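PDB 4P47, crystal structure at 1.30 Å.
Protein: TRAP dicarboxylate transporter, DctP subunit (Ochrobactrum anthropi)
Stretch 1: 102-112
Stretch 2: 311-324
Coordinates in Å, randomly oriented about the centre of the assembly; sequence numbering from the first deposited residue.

Stretch 1 102-112: VKAFEAVDLPF
Stretch 2 311-324: IIDKFTAEIGAETV

Two carboxylates meet at unusually short range in this contact. Glu 106 OE1 lies 2.5 Å from Glu 318 OE2, a separation at which one of the acid groups probably holds a proton and donates it. Glu 106 is buried and extended, with chi1 and chi2 both t and chi3 69°. Glu 318 is exposed, with chi1 p, chi2 t and chi3 near 5°. Lys 103 adds a positive charge nearby, but Lys 103 NZ stays 4.5 Å from Glu 318 OE1, beyond a salt bridge. Its chi1 is off-well at -98°, followed by m, t and p.

Stretch 1 begins with Val 102 extended (phi/psi -139/107). A 3-10 segment covers 103-105, and 106-108 keep helical angles. Successive i to i-3 bonds run from Phe 105 N to Val 102 O (3.0 Å) through Leu 110 N to Ala 107 O (3.1 Å). Leu 110 and Pro 111 then extend, with psi near 150°, and Phe 112 turns to phi/psi 56/35.

Stretch 2 is helical at 311-312, and 313-315 keep helical angles. Here too the bonds are i to i-3, as from Phe 315 N to Ile 312 O (3.1 Å). Residues 316-319 are helical, and Gly 320 N bonds to Thr 316 O at 2.7 Å. Gly 320 breaks the helical angles at 112/131 and sits at the N-cap position, right before the helix that starts at 321. At these angles a CB would jam against the preceding carbonyl oxygen.

The stretches run in opposite directions. Ala 104 CA and Ile 319 CA are 4.4 Å apart; Leu 110 CA and Ile 312 CA are 7.5 Å apart. Backbone meets backbone at the close end: Ala 104 CA sits 3.9 Å from Ile 319 O. Ala 104 CB, directed sideways, is 3.9 Å from Thr 323 OG1.

Ile 319 (chi1 m, chi2 t) has the largest covered area. Ile 319 CG2 is 4.0 Å from Ala 107 CB, and Ile 319 CD1 is 4.0 Å from Leu 110 CD1. Ile 319 CG1 also lies 3.6 Å from Glu 106 OE1, so apolar packing borders the acid pair. Thr 323 (chi1 m) places CG2 4.0 Å from Ala 107 CB.

Leu 110 (m, t) sets CD2 3.7 Å from Ile 312 CG2. Pro 111, C-gamma endo, puts CG 3.6 Å from Ile 312 CG1. Ile 312 is m, m. These contacts close the apolar end. Phe 315 (chi1 m, chi2 -71°) has CD1 3.8 Å from Glu 106 OE1, with the oxygen approaching the ring obliquely.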

ATOM      1  N   VAL A 102      15.866   0.531   3.712  1.00 12.35           N
ATOM      2  CA  VAL A 102      16.402   0.785   2.388  1.00 12.38           C
ATOM      3  C   VAL A 102      15.682   2.029   1.887  1.00 11.20           C
ATOM      4  O   VAL A 102      14.497   1.977   1.567  1.00 10.28           O
ATOM      5  CB  VAL A 102      16.149  -0.408   1.439  1.00 11.60           C
ATOM      6  CG1 VAL A 102      16.466  -0.040  -0.007  1.00 11.65           C
ATOM      7  CG2 VAL A 102      16.945  -1.618   1.892  1.00 16.66           C
ATOM      8  N   LYS A 103      16.378   3.156   1.838  1.00 12.32           N
ATOM      9  CA  LYS A 103      15.728   4.434   1.559  1.00 11.30           C
ATOM     10  C   LYS A 103      14.994   4.506   0.223  1.00 12.00           C
ATOM     11  O   LYS A 103      14.006   5.250   0.095  1.00 11.08           O
ATOM     12  CB  LYS A 103      16.764   5.561   1.619  1.00 17.85           C
ATOM     13  CG  LYS A 103      16.766   6.276   2.935  1.00 33.98           C
ATOM     14  CD  LYS A 103      15.492   7.094   3.115  1.00 33.01           C
ATOM     15  CE  LYS A 103      15.219   7.335   4.583  1.00 40.44           C
ATOM     16  NZ  LYS A 103      16.464   7.652   5.342  1.00 44.77           N
ATOM     17  N   ALA A 104      15.463   3.751  -0.763  1.00  9.55           N
ATOM     18  CA  ALA A 104      14.832   3.760  -2.069  1.00 10.06           C
ATOM     19  C   ALA A 104      13.347   3.390  -1.971  1.00  7.86           C
ATOM     20  O   ALA A 104      12.577   3.830  -2.823  1.00  9.91           O
ATOM     21  CB  ALA A 104      15.574   2.836  -3.028  1.00 11.92           C
ATOM     22  N   PHE A 105      12.968   2.582  -0.982  1.00  8.30           N
ATOM     23  CA  PHE A 105      11.567   2.200  -0.842  1.00  6.70           C
ATOM     24  C   PHE A 105      10.649   3.390  -0.547  1.00  8.18           C
ATOM     25  O   PHE A 105       9.437   3.268  -0.717  1.00  7.68           O
ATOM     26  CB  PHE A 105      11.396   1.106   0.202  1.00  8.08           C
ATOM     27  CG  PHE A 105      11.603  -0.273  -0.342  1.00  7.78           C
ATOM     28  CD1 PHE A 105      12.872  -0.839  -0.390  1.00  9.11           C
ATOM     29  CD2 PHE A 105      10.544  -1.001  -0.821  1.00 10.18           C
ATOM     30  CE1 PHE A 105      13.065  -2.112  -0.902  1.00  8.67           C
ATOM     31  CE2 PHE A 105      10.746  -2.284  -1.336  1.00  9.13           C
ATOM     32  CZ  PHE A 105      12.014  -2.830  -1.370  1.00  9.53           C
ATOM     33  N   GLU A 106      11.178   4.538  -0.142  1.00  7.78           N
ATOM     34  CA  GLU A 106      10.343   5.729  -0.001  1.00  7.00           C
ATOM     35  C   GLU A 106       9.688   6.111  -1.308  1.00  8.67           C
ATOM     36  O   GLU A 106       8.645   6.780  -1.312  1.00  8.55           O
ATOM     37  CB  GLU A 106      11.186   6.873   0.549  1.00  9.52           C
ATOM     38  CG  GLU A 106      10.460   8.160   0.827  1.00 10.30           C
ATOM     39  CD  GLU A 106      11.353   9.157   1.522  1.00 13.43           C
ATOM     40  OE1 GLU A 106      12.308   9.653   0.871  1.00 14.30           O
ATOM     41  OE2 GLU A 106      11.113   9.434   2.705  1.00 19.12           O
ATOM     42  N   ALA A 107      10.245   5.642  -2.421  1.00  7.60           N
ATOM     43  CA  ALA A 107       9.646   5.930  -3.715  1.00  8.51           C
ATOM     44  C   ALA A 107       8.183   5.451  -3.790  1.00  8.79           C
ATOM     45  O   ALA A 107       7.368   6.059  -4.480  1.00  8.37           O
ATOM     46  CB  ALA A 107      10.469   5.318  -4.872  1.00  8.57           C
ATOM     47  N   VAL A 108       7.835   4.359  -3.108  1.00  7.11           N
ATOM     48  CA  VAL A 108       6.465   3.845  -3.236  1.00  7.02           C
ATOM     49  C   VAL A 108       5.446   4.723  -2.526  1.00  6.78           C
ATOM     50  O   VAL A 108       4.254   4.592  -2.765  1.00  7.42           O
ATOM     51  CB  VAL A 108       6.300   2.384  -2.753  1.00  7.06           C
ATOM     52  CG1 VAL A 108       7.296   1.457  -3.449  1.00  8.92           C
ATOM     53  CG2 VAL A 108       6.385   2.245  -1.243  1.00  7.65           C
ATOM     54  N   ASP A 109       5.906   5.618  -1.666  1.00  6.52           N
ATOM     55  CA  ASP A 109       5.035   6.581  -1.001  1.00  7.09           C
ATOM     56  C   ASP A 109       4.871   7.904  -1.772  1.00  6.29           C
ATOM     57  O   ASP A 109       4.127   8.775  -1.337  1.00  6.92           O
ATOM     58  CB  ASP A 109       5.573   6.893   0.394  1.00  8.07           C
ATOM     59  CG  ASP A 109       5.340   5.769   1.396  1.00  7.68           C
ATOM     60  OD1 ASP A 109       4.418   4.949   1.207  1.00 10.26           O
ATOM     61  OD2 ASP A 109       6.042   5.754   2.418  1.00 12.70           O
ATOM     62  N   LEU A 110       5.559   8.086  -2.895  1.00  7.02           N
ATOM     63  CA  LEU A 110       5.457   9.353  -3.625  1.00  8.07           C
ATOM     64  C   LEU A 110       4.042   9.543  -4.159  1.00  7.55           C
ATOM     65  O   LEU A 110       3.351   8.586  -4.471  1.00  9.29           O
ATOM     66  CB  LEU A 110       6.495   9.403  -4.769  1.00  8.20           C
ATOM     67  CG  LEU A 110       7.963   9.410  -4.324  1.00  9.82           C
ATOM     68  CD1 LEU A 110       8.883   9.226  -5.528  1.00 12.89           C
ATOM     69  CD2 LEU A 110       8.344  10.678  -3.556  1.00 13.84           C
ATOM     70  N   PRO A 111       3.609  10.797  -4.245  1.00  8.25           N
ATOM     71  CA  PRO A 111       2.202  11.025  -4.612  1.00  9.25           C
ATOM     72  C   PRO A 111       1.790  10.889  -6.074  1.00  9.66           C
ATOM     73  O   PRO A 111       2.554  11.152  -7.018  1.00 10.79           O
ATOM     74  CB  PRO A 111       1.921  12.449  -4.111  1.00 10.83           C
ATOM     75  CG  PRO A 111       3.246  13.084  -3.919  1.00 15.91           C
ATOM     76  CD  PRO A 111       4.286  11.994  -3.733  1.00 10.75           C
ATOM     77  N   PHE A 112       0.530  10.496  -6.237  1.00  8.14           N
ATOM     78  CA  PHE A 112      -0.143  10.450  -7.530  1.00  9.05           C
ATOM     79  C   PHE A 112       0.582   9.604  -8.583  1.00  9.49           C
ATOM     80  O   PHE A 112       0.528   9.901  -9.783  1.00 12.77           O
ATOM     81  CB  PHE A 112      -0.389  11.875  -8.066  1.00 10.70           C
ATOM     82  CG  PHE A 112      -1.164  12.756  -7.121  1.00  8.92           C
ATOM     83  CD1 PHE A 112      -2.513  12.529  -6.874  1.00  7.34           C
ATOM     84  CD2 PHE A 112      -0.551  13.813  -6.469  1.00 10.06           C
ATOM     85  CE1 PHE A 112      -3.218  13.338  -6.011  1.00  8.80           C
ATOM     86  CE2 PHE A 112      -1.268  14.629  -5.609  1.00  9.58           C
ATOM     87  CZ  PHE A 112      -2.611  14.379  -5.375  1.00  9.20           C
ATOM     88  N   ILE A 311       7.788  20.488  -4.387  1.00 11.07           N
ATOM     89  CA  ILE A 311       7.985  20.096  -3.000  1.00  9.40           C
ATOM     90  C   ILE A 311       8.498  18.655  -2.950  1.00  9.73           C
ATOM     91  O   ILE A 311       9.489  18.360  -2.289  1.00  9.70           O
ATOM     92  CB  ILE A 311       6.672  20.237  -2.189  1.00  9.63           C
ATOM     93  CG1 ILE A 311       6.335  21.712  -1.953  1.00 10.53           C
ATOM     94  CG2 ILE A 311       6.787  19.545  -0.842  1.00 11.12           C
ATOM     95  CD1 ILE A 311       5.658  22.404  -3.128  1.00 12.01           C
ATOM     96  N   ILE A 312       7.821  17.769  -3.670  1.00  9.59           N
ATOM     97  CA  ILE A 312       8.130  16.343  -3.667  1.00 10.58           C
ATOM     98  C   ILE A 312       9.514  16.051  -4.237  1.00 10.98           C
ATOM     99  O   ILE A 312      10.139  15.083  -3.849  1.00 11.02           O
ATOM    100  CB  ILE A 312       7.026  15.554  -4.433  1.00 12.13           C
ATOM    101  CG1 ILE A 312       5.665  15.760  -3.757  1.00 14.84           C
ATOM    102  CG2 ILE A 312       7.389  14.077  -4.542  1.00 13.25           C
ATOM    103  CD1 ILE A 312       5.635  15.420  -2.278  1.00 17.21           C
ATOM    104  N   ASP A 313      10.018  16.927  -5.117  1.00  9.70           N
ATOM    105  CA  ASP A 313      11.345  16.744  -5.695  1.00 12.68           C
ATOM    106  C   ASP A 313      12.444  16.704  -4.624  1.00 11.51           C
ATOM    107  O   ASP A 313      13.539  16.210  -4.876  1.00 13.06           O
ATOM    108  CB  ASP A 313      11.670  17.863  -6.706  1.00 12.41           C
ATOM    109  CG  ASP A 313      11.020  17.642  -8.073  1.00 16.36           C
ATOM    110  OD1 ASP A 313      10.627  16.507  -8.426  1.00 15.98           O
ATOM    111  OD2 ASP A 313      10.904  18.653  -8.801  1.00 19.08           O
ATOM    112  N   LYS A 314      12.162  17.210  -3.428  1.00 10.91           N
ATOM    113  CA  LYS A 314      13.151  17.240  -2.352  1.00 13.75           C
ATOM    114  C   LYS A 314      13.557  15.851  -1.866  1.00 14.59           C
ATOM    115  O   LYS A 314      14.616  15.693  -1.268  1.00 15.91           O
ATOM    116  CB  LYS A 314      12.614  18.038  -1.156  1.00 14.01           C
ATOM    117  CG  LYS A 314      11.590  17.281  -0.263  1.00 18.00           C
ATOM    118  CD  LYS A 314      11.198  18.075   0.978  1.00 31.11           C
ATOM    119  CE  LYS A 314      10.494  19.387   0.614  1.00 29.69           C
ATOM    120  NZ  LYS A 314      10.088  20.189   1.818  1.00 24.39           N
ATOM    121  N   PHE A 315      12.717  14.856  -2.105  1.00 11.41           N
ATOM    122  CA  PHE A 315      13.032  13.486  -1.685  1.00 11.43           C
ATOM    123  C   PHE A 315      13.899  12.716  -2.674  1.00 11.54           C
ATOM    124  O   PHE A 315      14.368  11.608  -2.376  1.00 11.90           O
ATOM    125  CB  PHE A 315      11.750  12.698  -1.421  1.00 11.60           C
ATOM    126  CG  PHE A 315      10.899  13.318  -0.362  1.00 12.62           C
ATOM    127  CD1 PHE A 315      11.298  13.285   0.962  1.00 12.39           C
ATOM    128  CD2 PHE A 315       9.732  13.982  -0.689  1.00 13.27           C
ATOM    129  CE1 PHE A 315      10.529  13.902   1.946  1.00 14.42           C
ATOM    130  CE2 PHE A 315       8.961  14.601   0.300  1.00 13.92           C
ATOM    131  CZ  PHE A 315       9.363  14.553   1.605  1.00 13.19           C
ATOM    132  N   THR A 316      14.105  13.280  -3.861  1.00 10.53           N
ATOM    133  CA  THR A 316      14.803  12.547  -4.905  1.00 10.38           C
ATOM    134  C   THR A 316      16.242  12.247  -4.505  1.00 11.84           C
ATOM    135  O   THR A 316      16.741  11.150  -4.805  1.00 12.94           O
ATOM    136  CB  THR A 316      14.746  13.296  -6.217  1.00 11.24           C
ATOM    137  OG1 THR A 316      13.399  13.291  -6.679  1.00 13.32           O
ATOM    138  CG2 THR A 316      15.686  12.676  -7.288  1.00 15.27           C
ATOM    139  N   ALA A 317      16.904  13.159  -3.801  1.00 11.66           N
ATOM    140  CA  ALA A 317      18.320  12.964  -3.485  1.00 16.56           C
ATOM    141  C   ALA A 317      18.464  11.743  -2.590  1.00 16.21           C
ATOM    142  O   ALA A 317      19.350  10.928  -2.807  1.00 19.35           O
ATOM    143  CB  ALA A 317      18.910  14.207  -2.819  1.00 18.83           C
ATOM    144  N   GLU A 318      17.574  11.573  -1.614  1.00 12.95           N
ATOM    145  CA  GLU A 318      17.754  10.452  -0.680  1.00 13.88           C
ATOM    146  C   GLU A 318      17.247   9.132  -1.252  1.00 13.49           C
ATOM    147  O   GLU A 318      17.823   8.081  -0.989  1.00 15.79           O
ATOM    148  CB  GLU A 318      17.127  10.736   0.689  1.00 14.84           C
ATOM    149  CG  GLU A 318      15.617  10.783   0.685  1.00 14.85           C
ATOM    150  CD  GLU A 318      15.043  11.108   2.056  1.00 23.10           C
ATOM    151  OE1 GLU A 318      15.830  11.384   2.980  1.00 32.84           O
ATOM    152  OE2 GLU A 318      13.804  11.086   2.214  1.00 16.67           O
ATOM    153  N   ILE A 319      16.197   9.186  -2.064  1.00 11.44           N
ATOM    154  CA  ILE A 319      15.713   8.001  -2.765  1.00 13.40           C
ATOM    155  C   ILE A 319      16.764   7.533  -3.782  1.00 12.10           C
ATOM    156  O   ILE A 319      17.055   6.334  -3.896  1.00 14.88           O
ATOM    157  CB  ILE A 319      14.366   8.279  -3.475  1.00 11.98           C
ATOM    158  CG1 ILE A 319      13.255   8.464  -2.434  1.00 13.35           C
ATOM    159  CG2 ILE A 319      14.018   7.131  -4.409  1.00 14.15           C
ATOM    160  CD1 ILE A 319      11.949   9.040  -2.979  1.00 12.78           C
ATOM    161  N   GLY A 320      17.315   8.492  -4.516  1.00 13.03           N
ATOM    162  CA  GLY A 320      18.315   8.239  -5.538  1.00 13.51           C
ATOM    163  C   GLY A 320      17.779   8.517  -6.934  1.00 14.80           C
ATOM    164  O   GLY A 320      16.697   8.045  -7.301  1.00 13.81           O
ATOM    165  N   ALA A 321      18.536   9.274  -7.725  1.00 13.54           N
ATOM    166  CA  ALA A 321      18.153   9.541  -9.106  1.00 18.04           C
ATOM    167  C   ALA A 321      17.905   8.258  -9.899  1.00 18.48           C
ATOM    168  O   ALA A 321      16.999   8.199 -10.735  1.00 22.04           O
ATOM    169  CB  ALA A 321      19.227  10.393  -9.796  1.00 24.13           C
ATOM    170  N   GLU A 322      18.712   7.232  -9.653  1.00 16.29           N
ATOM    171  CA  GLU A 322      18.562   5.973 -10.371  1.00 16.33           C
ATOM    172  C   GLU A 322      17.128   5.446 -10.231  1.00 15.25           C
ATOM    173  O   GLU A 322      16.472   5.067 -11.199  1.00 19.77           O
ATOM    174  CB  GLU A 322      19.563   4.931  -9.844  1.00 18.41           C
ATOM    175  CG  GLU A 322      19.507   3.568 -10.545  1.00 28.86           C
ATOM    176  CD  GLU A 322      20.278   3.524 -11.859  1.00 39.98           C
ATOM    177  OE1 GLU A 322      21.196   4.344 -12.050  1.00 43.98           O
ATOM    178  OE2 GLU A 322      19.961   2.664 -12.708  1.00 42.96           O
ATOM    179  N   THR A 323      16.671   5.387  -9.002  1.00 14.30           N
ATOM    180  CA  THR A 323      15.339   4.888  -8.723  1.00 11.81           C
ATOM    181  C   THR A 323      14.263   5.845  -9.252  1.00 12.09           C
ATOM    182  O   THR A 323      13.330   5.422  -9.944  1.00 12.11           O
ATOM    183  CB  THR A 323      15.171   4.657  -7.223  1.00 12.71           C
ATOM    184  OG1 THR A 323      16.093   3.652  -6.775  1.00 17.48           O
ATOM    185  CG2 THR A 323      13.783   4.196  -6.886  1.00 13.01           C
ATOM    186  N   VAL A 324      14.403   7.146  -8.991  1.00 12.32           N
ATOM    187  CA  VAL A 324      13.368   8.092  -9.423  1.00 12.57           C
ATOM    188  C   VAL A 324      13.256   8.213 -10.952  1.00 12.86           C
ATOM    189  O   VAL A 324      12.148   8.248 -11.489  1.00 14.12           O
ATOM    190  CB  VAL A 324      13.587   9.465  -8.765  1.00 13.06           C
ATOM    191  CG1 VAL A 324      12.580  10.477  -9.275  1.00 16.91           C
ATOM    192  CG2 VAL A 324      13.490   9.331  -7.258  1.00 14.75           C
TER